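Local coordinates for uncharacterized protein (Sus scrofa, PDB 5BNF), which is porcine CD38, a member of the ADP-ribosyl cyclase family, with a helical region joined to a part built on a four-stranded parallel sheet, at residues Q67-D72 / G93-E98; F147-C152 / V178-P183; G153-F158 / S184-L189. All coordinates share one frame; numbering follows the deposited sequence.

In the fold
The three contacts are close neighbours in the fold. Interaction 1 joins the loops before and after strand 75-77. Interaction 2 pairs the C-terminal ends of helices 135-149 and 172-180, and interaction 3 the strands that follow them. Centres are about 12 Å apart for interactions 1 and 2, about 12 Å for 1 and 3, and about 8 Å for 2 and 3. The Cys71-Cys152 disulfide, SG to SG 2.0 Å, ties interaction 1 to interaction 2. Asp72 OD1 accepts a probable hydrogen bond from Met154 N (2.9 Å), linking 1 to 3. Lys185 NZ reaches Ala151 O (3.0 Å), linking 2 to 3.

Interaction 1: Q67-D72 / G93-E98; sequences QTVPCD and GLFTLE
The side-chain amide of Gln67 is held at both ends and passes close to the Phe95 ring. OE1 accepts a hydrogen bond from Leu101 N, and NE2 is hydrogen-bonded to Tyr21 OH. These two partners fix the rotation of the amide. NE2 lies 4.0 Å from Phe95 CE1, approaching obliquely. The amide and ring planes are 75° apart. The Gln67 chain is extended beyond CG, which carries CD out toward the ring.

The rest of the contact is apolar and gathers on Phe95. The CB bond of Phe95 points toward segment 67-72. Its chi1 of -62° places CG anti to the carbonyl carbon, beside the backbone N. Val69 covers one face of the ring. Its CB makes a CH-pi contact, 4.1 Å from the ring centroid and offset toward the rim. Its CG2 comes to 3.4 Å from Phe95 CD2 and also packs on Phe95 CB. The two side chains pass one another heading opposite ways.

Segment 67-72 is irregular chain before strand 75-77, an edge strand of the parallel sheet in this chain. Segment 93-98 follows that strand and ends in the start of a 3-10 segment. The Phe95 backbone is hydrogen-bonded to that of Val75. Val69 is the buried residue of the contact, and it packs further on Phe147 of helix 135-149.

Pro70 adds the next apolar group. Its CD lies 3.4 Å from Phe95 CE2, with CG a little farther from the same atom. The two side chains cross at about a right angle. Farther along, Leu94 CD1 approaches the Asp72 backbone O at 4.1 Å. The CB bond of Leu94 points away from segment 67-72, but CD1 bends back to this carbonyl. Leu94 also touches Lys73 and Val75.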
# COMPACT_ATOMS: atom_id res chain seq x y z
N GLN A 67 9.45 -5.79 -7.52
CA GLN A 67 9.82 -7.01 -6.82
C GLN A 67 8.57 -7.87 -6.65
O GLN A 67 7.58 -7.42 -6.08
CB GLN A 67 10.40 -6.67 -5.44
CG GLN A 67 9.50 -7.01 -4.26
CD GLN A 67 10.03 -6.50 -2.94
OE1 GLN A 67 10.23 -5.29 -2.77
NE2 GLN A 67 10.24 -7.40 -1.99
N THR A 68 8.59 -9.10 -7.16
CA THR A 68 7.42 -9.96 -6.99
C THR A 68 7.61 -10.87 -5.80
O THR A 68 8.56 -11.65 -5.72
CB THR A 68 7.14 -10.80 -8.25
OG1 THR A 68 6.63 -9.94 -9.29
CG2 THR A 68 6.09 -11.87 -7.94
N VAL A 69 6.69 -10.76 -4.85
CA VAL A 69 6.72 -11.54 -3.63
C VAL A 69 6.25 -12.98 -3.86
O VAL A 69 5.55 -13.27 -4.83
CB VAL A 69 5.85 -10.84 -2.54
CG1 VAL A 69 4.94 -9.80 -3.19
CG2 VAL A 69 5.00 -11.85 -1.78
N PRO A 70 6.65 -13.90 -2.96
CA PRO A 70 6.25 -15.30 -3.08
C PRO A 70 4.74 -15.45 -3.08
O PRO A 70 4.03 -14.67 -2.44
CB PRO A 70 6.87 -15.93 -1.84
CG PRO A 70 8.12 -15.14 -1.67
CD PRO A 70 7.65 -13.73 -1.89
N CYS A 71 4.25 -16.44 -3.80
CA CYS A 71 2.82 -16.68 -3.84
C CYS A 71 2.39 -17.12 -2.46
O CYS A 71 3.20 -17.62 -1.68
CB CYS A 71 2.50 -17.76 -4.86
SG CYS A 71 3.07 -17.33 -6.53
N ASP A 72 1.12 -16.92 -2.14
CA ASP A 72 0.58 -17.31 -0.84
C ASP A 72 1.07 -16.42 0.28
O ASP A 72 0.60 -16.52 1.40
CB ASP A 72 0.97 -18.76 -0.53
CG ASP A 72 0.34 -19.76 -1.47
OD1 ASP A 72 -0.27 -19.34 -2.48
OD2 ASP A 72 0.46 -20.97 -1.21
N GLY A 93 7.82 -13.55 7.56
CA GLY A 93 8.20 -14.13 6.29
C GLY A 93 6.98 -13.97 5.38
O GLY A 93 6.76 -14.74 4.45
N LEU A 94 6.18 -12.96 5.68
CA LEU A 94 4.96 -12.68 4.94
C LEU A 94 4.95 -11.21 4.48
O LEU A 94 5.27 -10.31 5.26
CB LEU A 94 3.76 -12.97 5.83
CG LEU A 94 2.47 -13.53 5.21
CD1 LEU A 94 2.81 -14.73 4.32
CD2 LEU A 94 1.55 -13.90 6.36
N PHE A 95 4.59 -10.97 3.23
CA PHE A 95 4.61 -9.63 2.67
C PHE A 95 3.36 -8.77 2.66
O PHE A 95 2.38 -9.10 1.98
CB PHE A 95 5.15 -9.69 1.24
CG PHE A 95 6.56 -10.21 1.14
CD1 PHE A 95 7.63 -9.34 1.03
CD2 PHE A 95 6.80 -11.58 1.15
CE1 PHE A 95 8.94 -9.82 0.94
CE2 PHE A 95 8.10 -12.07 1.06
CZ PHE A 95 9.17 -11.19 0.95
N THR A 96 3.40 -7.66 3.39
CA THR A 96 2.30 -6.69 3.39
C THR A 96 2.91 -5.59 2.53
O THR A 96 4.12 -5.59 2.31
CB THR A 96 2.00 -6.16 4.80
OG1 THR A 96 3.16 -5.50 5.33
CG2 THR A 96 1.59 -7.29 5.71
N LEU A 97 2.12 -4.65 2.03
CA LEU A 97 2.68 -3.59 1.19
C LEU A 97 3.91 -2.91 1.81
O LEU A 97 4.88 -2.62 1.11
CB LEU A 97 1.62 -2.55 0.83
CG LEU A 97 2.03 -1.45 -0.16
CD1 LEU A 97 2.71 -2.05 -1.37
CD2 LEU A 97 0.80 -0.66 -0.58
N GLU A 98 3.87 -2.67 3.11
CA GLU A 98 4.98 -2.01 3.79
C GLU A 98 6.24 -2.87 3.95
O GLU A 98 7.27 -2.37 4.40
CB GLU A 98 4.55 -1.52 5.18
CG GLU A 98 3.39 -0.53 5.17
CD GLU A 98 2.10 -1.16 4.68
OE1 GLU A 98 1.72 -2.22 5.22
OE2 GLU A 98 1.48 -0.60 3.76

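Interaction 2: F147-C152 / V178-P183; sequences FAENAC and VHSLQP
The C-terminal end of helix 135-149 packs here on the chain at the C-terminal end of helix 172-180, with Ala148 and Glu149 set against Ser180, Leu181 and Gln182. The Ala148 methyl, CB, lies 3.6 Å from the Ser180 methylene, CB. CG of Glu149 packs on the same Ser180 CB. It lies anti to its own carbonyl carbon, beside the backbone N (chi1 -60°). The carboxylate does not pair across the contact. Its OE1 forms a salt bridge with Arg146 NE, one turn back on its own helix.

Backbone oxygens are close neighbours of these carbons. Ser180 O receives a CA-H...O contact from Glu149 CA at 3.4 Å, with 139° at the hydrogen. Ala148 O stands 3.5 Å from Ser180 O, two acceptors that cannot bond each other. Ala148 O instead takes Ala151 N, 3.3 Å away, in the turn where Asn150 leaves helical geometry.

Helix 172-180 is the connecting helix of a beta-alpha-beta unit between strands 153-160 and 186-194. The contact therefore sets its end beside the helix that leads into the first of those strands.

Leu181 begins by pointing away, yet its CD2 turns back to lie 3.7 Å from Ala148 O and 4.0 Å from Ala151 CB. Both residues also reach the sheet, Ala151 on Val186 and Leu181 on Leu189. On the more exposed side, Gln182 CG touches Glu149 O at 3.3 Å.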
# COMPACT_ATOMS: atom_id res chain seq x y z
N PHE A 147 0.97 -4.08 -6.25
CA PHE A 147 1.05 -5.15 -5.26
C PHE A 147 -0.07 -6.16 -5.46
O PHE A 147 0.15 -7.36 -5.35
CB PHE A 147 0.98 -4.54 -3.85
CG PHE A 147 1.32 -5.51 -2.74
CD1 PHE A 147 2.58 -6.10 -2.65
CD2 PHE A 147 0.39 -5.79 -1.73
CE1 PHE A 147 2.91 -6.94 -1.59
CE2 PHE A 147 0.72 -6.63 -0.67
CZ PHE A 147 1.98 -7.21 -0.60
N ALA A 148 -1.27 -5.68 -5.76
CA ALA A 148 -2.42 -6.57 -5.96
C ALA A 148 -2.33 -7.32 -7.28
O ALA A 148 -2.69 -8.50 -7.36
CB ALA A 148 -3.71 -5.76 -5.90
N GLU A 149 -1.85 -6.64 -8.32
CA GLU A 149 -1.73 -7.25 -9.63
C GLU A 149 -0.69 -8.38 -9.66
O GLU A 149 -0.84 -9.34 -10.40
CB GLU A 149 -1.37 -6.18 -10.67
CG GLU A 149 -2.39 -5.07 -10.80
CD GLU A 149 -2.02 -4.04 -11.87
OE1 GLU A 149 -0.86 -3.59 -11.88
OE2 GLU A 149 -2.88 -3.69 -12.71
N ASN A 150 0.36 -8.26 -8.84
CA ASN A 150 1.41 -9.27 -8.79
C ASN A 150 1.15 -10.38 -7.77
O ASN A 150 2.02 -11.21 -7.53
CB ASN A 150 2.76 -8.63 -8.47
CG ASN A 150 3.20 -7.61 -9.51
OD1 ASN A 150 3.10 -7.85 -10.71
ND2 ASN A 150 3.69 -6.47 -9.04
N ALA A 151 -0.03 -10.37 -7.16
CA ALA A 151 -0.35 -11.38 -6.17
C ALA A 151 -0.66 -12.70 -6.87
O ALA A 151 -1.29 -12.71 -7.92
CB ALA A 151 -1.54 -10.94 -5.33
N CYS A 152 -0.19 -13.80 -6.29
CA CYS A 152 -0.43 -15.12 -6.86
C CYS A 152 -0.73 -16.12 -5.76
O CYS A 152 -0.31 -15.95 -4.61
CB CYS A 152 0.78 -15.60 -7.67
SG CYS A 152 2.39 -15.43 -6.83
N VAL A 178 -8.67 -5.08 -4.02
CA VAL A 178 -9.50 -6.24 -4.36
C VAL A 178 -9.76 -6.39 -5.85
O VAL A 178 -9.72 -7.50 -6.38
CB VAL A 178 -10.90 -6.22 -3.68
CG1 VAL A 178 -11.44 -7.64 -3.56
CG2 VAL A 178 -10.83 -5.58 -2.33
N HIS A 179 -10.03 -5.28 -6.53
CA HIS A 179 -10.32 -5.29 -7.97
C HIS A 179 -9.10 -5.53 -8.83
O HIS A 179 -9.23 -5.93 -9.98
CB HIS A 179 -10.98 -3.98 -8.39
CG HIS A 179 -12.26 -3.69 -7.69
ND1 HIS A 179 -13.45 -4.31 -8.02
CD2 HIS A 179 -12.54 -2.89 -6.63
CE1 HIS A 179 -14.40 -3.91 -7.19
NE2 HIS A 179 -13.87 -3.05 -6.33
N SER A 180 -7.91 -5.30 -8.29
CA SER A 180 -6.69 -5.50 -9.07
C SER A 180 -6.13 -6.91 -8.95
O SER A 180 -5.10 -7.22 -9.53
CB SER A 180 -5.62 -4.49 -8.66
OG SER A 180 -5.97 -3.18 -9.09
N LEU A 181 -6.80 -7.77 -8.19
CA LEU A 181 -6.34 -9.15 -8.05
C LEU A 181 -6.59 -9.87 -9.37
O LEU A 181 -7.66 -9.75 -9.96
CB LEU A 181 -7.09 -9.86 -6.93
CG LEU A 181 -6.80 -9.34 -5.52
CD1 LEU A 181 -7.82 -9.90 -4.55
CD2 LEU A 181 -5.39 -9.73 -5.12
N GLN A 182 -5.58 -10.60 -9.85
CA GLN A 182 -5.68 -11.33 -11.11
C GLN A 182 -6.24 -12.73 -10.89
O GLN A 182 -5.57 -13.57 -10.30
CB GLN A 182 -4.31 -11.46 -11.76
CG GLN A 182 -3.57 -10.16 -12.03
CD GLN A 182 -4.09 -9.45 -13.26
OE1 GLN A 182 -5.13 -8.80 -13.22
NE2 GLN A 182 -3.36 -9.57 -14.36
N PRO A 183 -7.47 -12.99 -11.37
CA PRO A 183 -8.10 -14.31 -11.22
C PRO A 183 -7.19 -15.43 -11.74
O PRO A 183 -7.14 -16.52 -11.18
CB PRO A 183 -9.37 -14.19 -12.07
CG PRO A 183 -9.71 -12.75 -11.96
CD PRO A 183 -8.37 -12.06 -12.08

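Interaction 3: G153-F158 / S184-L189; sequences GMVQVF and SKVHTL
Three backbone hydrogen bonds join Gly153 and Val155 to Lys185 and the strand that follows it. Gly153 N donates to Lys185 O over 2.7 Å, the shortest of them. His187 N donates to Gly153 O at 3.1 Å. Val155 N donates to Thr188 O at 3.0 Å, and is the straightest, with 167° at the hydrogen. CA-H...O contacts reinforce them, among them Leu189 CA to Val155 O.

The pairing is parallel: Gly153 with Val186, Met154 with Thr188, Val155 with Leu189. It skips one residue at His187, a beta bulge. These are the two strands of a beta-alpha-beta crossover through helix 172-180, adjacent in the parallel sheet of the ADP-ribosyl cyclase family. The short strand axes are inclined by 33°. Gly153 has a positive phi, which favours glycine.

The bulge brings the His187 ring over the Gly153 peptide. Its CG sits between the backbone N and the carbonyl carbon (chi1 57°). Gly153 O lies 3.6 Å above the ring plane, over its centre. ND1 shares a 2.8 Å hydrogen bond with Thr188 OG1, in the plane at the ring edge, which holds the imidazole in this turn. Met154 and Thr188 share one face of the sheet. Met154 CB rests near His187 CE1, while Met154 CG packs on Thr188 CB.

On the opposite face lie Val155, Val186 and Leu189. Val155 CG1 touches Val186 CG2, the side chains crossing at about a right angle. Val155 CG2 reaches Leu189 CG at 3.6 Å. Farther along, Val157 CG1 meets Leu189 CD2 at 4.0 Å, and Leu189 also packs on Phe224 of strand 223-229.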
# COMPACT_ATOMS: atom_id res chain seq x y z
N GLY A 153 -1.48 -17.17 -6.12
CA GLY A 153 -1.83 -18.20 -5.16
C GLY A 153 -2.96 -17.77 -4.25
O GLY A 153 -4.02 -17.34 -4.70
N MET A 154 -2.73 -17.88 -2.95
CA MET A 154 -3.71 -17.50 -1.97
C MET A 154 -3.32 -16.18 -1.30
O MET A 154 -2.20 -16.02 -0.85
CB MET A 154 -3.84 -18.61 -0.92
CG MET A 154 -4.84 -18.32 0.17
SD MET A 154 -4.03 -17.59 1.60
CE MET A 154 -3.58 -19.07 2.48
N VAL A 155 -4.26 -15.24 -1.28
CA VAL A 155 -4.03 -13.94 -0.66
C VAL A 155 -4.87 -13.82 0.61
O VAL A 155 -5.91 -14.47 0.75
CB VAL A 155 -4.41 -12.78 -1.61
CG1 VAL A 155 -3.56 -12.83 -2.84
CG2 VAL A 155 -5.88 -12.85 -1.98
N GLN A 156 -4.40 -12.98 1.52
CA GLN A 156 -5.09 -12.77 2.78
C GLN A 156 -5.34 -11.29 3.05
O GLN A 156 -4.64 -10.42 2.54
CB GLN A 156 -4.26 -13.33 3.93
CG GLN A 156 -4.00 -14.81 3.88
CD GLN A 156 -3.09 -15.27 5.00
OE1 GLN A 156 -1.88 -15.21 4.90
NE2 GLN A 156 -3.69 -15.70 6.10
N VAL A 157 -6.35 -11.02 3.87
CA VAL A 157 -6.66 -9.66 4.25
C VAL A 157 -7.17 -9.69 5.68
O VAL A 157 -8.00 -10.53 6.02
CB VAL A 157 -7.73 -9.03 3.33
CG1 VAL A 157 -9.02 -9.82 3.40
CG2 VAL A 157 -7.96 -7.57 3.72
N PHE A 158 -6.64 -8.81 6.52
CA PHE A 158 -7.08 -8.74 7.92
C PHE A 158 -8.01 -7.56 8.11
O PHE A 158 -7.71 -6.43 7.71
CB PHE A 158 -5.88 -8.64 8.87
CG PHE A 158 -5.02 -9.87 8.91
CD1 PHE A 158 -4.24 -10.23 7.82
CD2 PHE A 158 -5.02 -10.70 10.03
CE1 PHE A 158 -3.47 -11.39 7.85
CE2 PHE A 158 -4.25 -11.86 10.06
CZ PHE A 158 -3.48 -12.21 8.97
N SER A 184 -6.48 -15.13 -12.82
CA SER A 184 -5.58 -16.08 -13.45
C SER A 184 -4.37 -16.44 -12.60
O SER A 184 -3.68 -17.42 -12.87
CB SER A 184 -5.11 -15.52 -14.80
OG SER A 184 -4.57 -14.22 -14.64
N LYS A 185 -4.12 -15.64 -11.57
CA LYS A 185 -2.98 -15.85 -10.68
C LYS A 185 -3.41 -16.10 -9.23
O LYS A 185 -2.74 -16.82 -8.49
CB LYS A 185 -2.07 -14.63 -10.76
CG LYS A 185 -1.65 -14.31 -12.20
CD LYS A 185 -1.46 -12.82 -12.46
CE LYS A 185 -0.10 -12.31 -11.98
NZ LYS A 185 0.14 -12.53 -10.53
N VAL A 186 -4.53 -15.50 -8.83
CA VAL A 186 -5.05 -15.67 -7.48
C VAL A 186 -6.32 -16.51 -7.53
O VAL A 186 -7.29 -16.14 -8.19
CB VAL A 186 -5.36 -14.30 -6.83
CG1 VAL A 186 -6.16 -14.50 -5.56
CG2 VAL A 186 -4.07 -13.57 -6.51
N HIS A 187 -6.31 -17.63 -6.82
CA HIS A 187 -7.47 -18.52 -6.80
C HIS A 187 -8.31 -18.38 -5.54
O HIS A 187 -9.52 -18.61 -5.57
CB HIS A 187 -7.01 -19.97 -6.95
CG HIS A 187 -6.03 -20.40 -5.90
ND1 HIS A 187 -6.33 -20.39 -4.55
CD2 HIS A 187 -4.74 -20.80 -5.99
CE1 HIS A 187 -5.27 -20.77 -3.86
NE2 HIS A 187 -4.29 -21.02 -4.71
N THR A 188 -7.68 -18.01 -4.44
CA THR A 188 -8.41 -17.88 -3.19
C THR A 188 -8.01 -16.64 -2.42
O THR A 188 -6.86 -16.23 -2.43
CB THR A 188 -8.14 -19.10 -2.25
OG1 THR A 188 -8.61 -20.30 -2.88
CG2 THR A 188 -8.85 -18.92 -0.92
N LEU A 189 -8.99 -16.05 -1.75
CA LEU A 189 -8.75 -14.90 -0.90
C LEU A 189 -9.35 -15.27 0.44
O LEU A 189 -10.52 -15.62 0.52
CB LEU A 189 -9.42 -13.64 -1.44
CG LEU A 189 -9.18 -12.41 -0.55
CD1 LEU A 189 -9.30 -11.15 -1.39
CD2 LEU A 189 -10.17 -12.38 0.60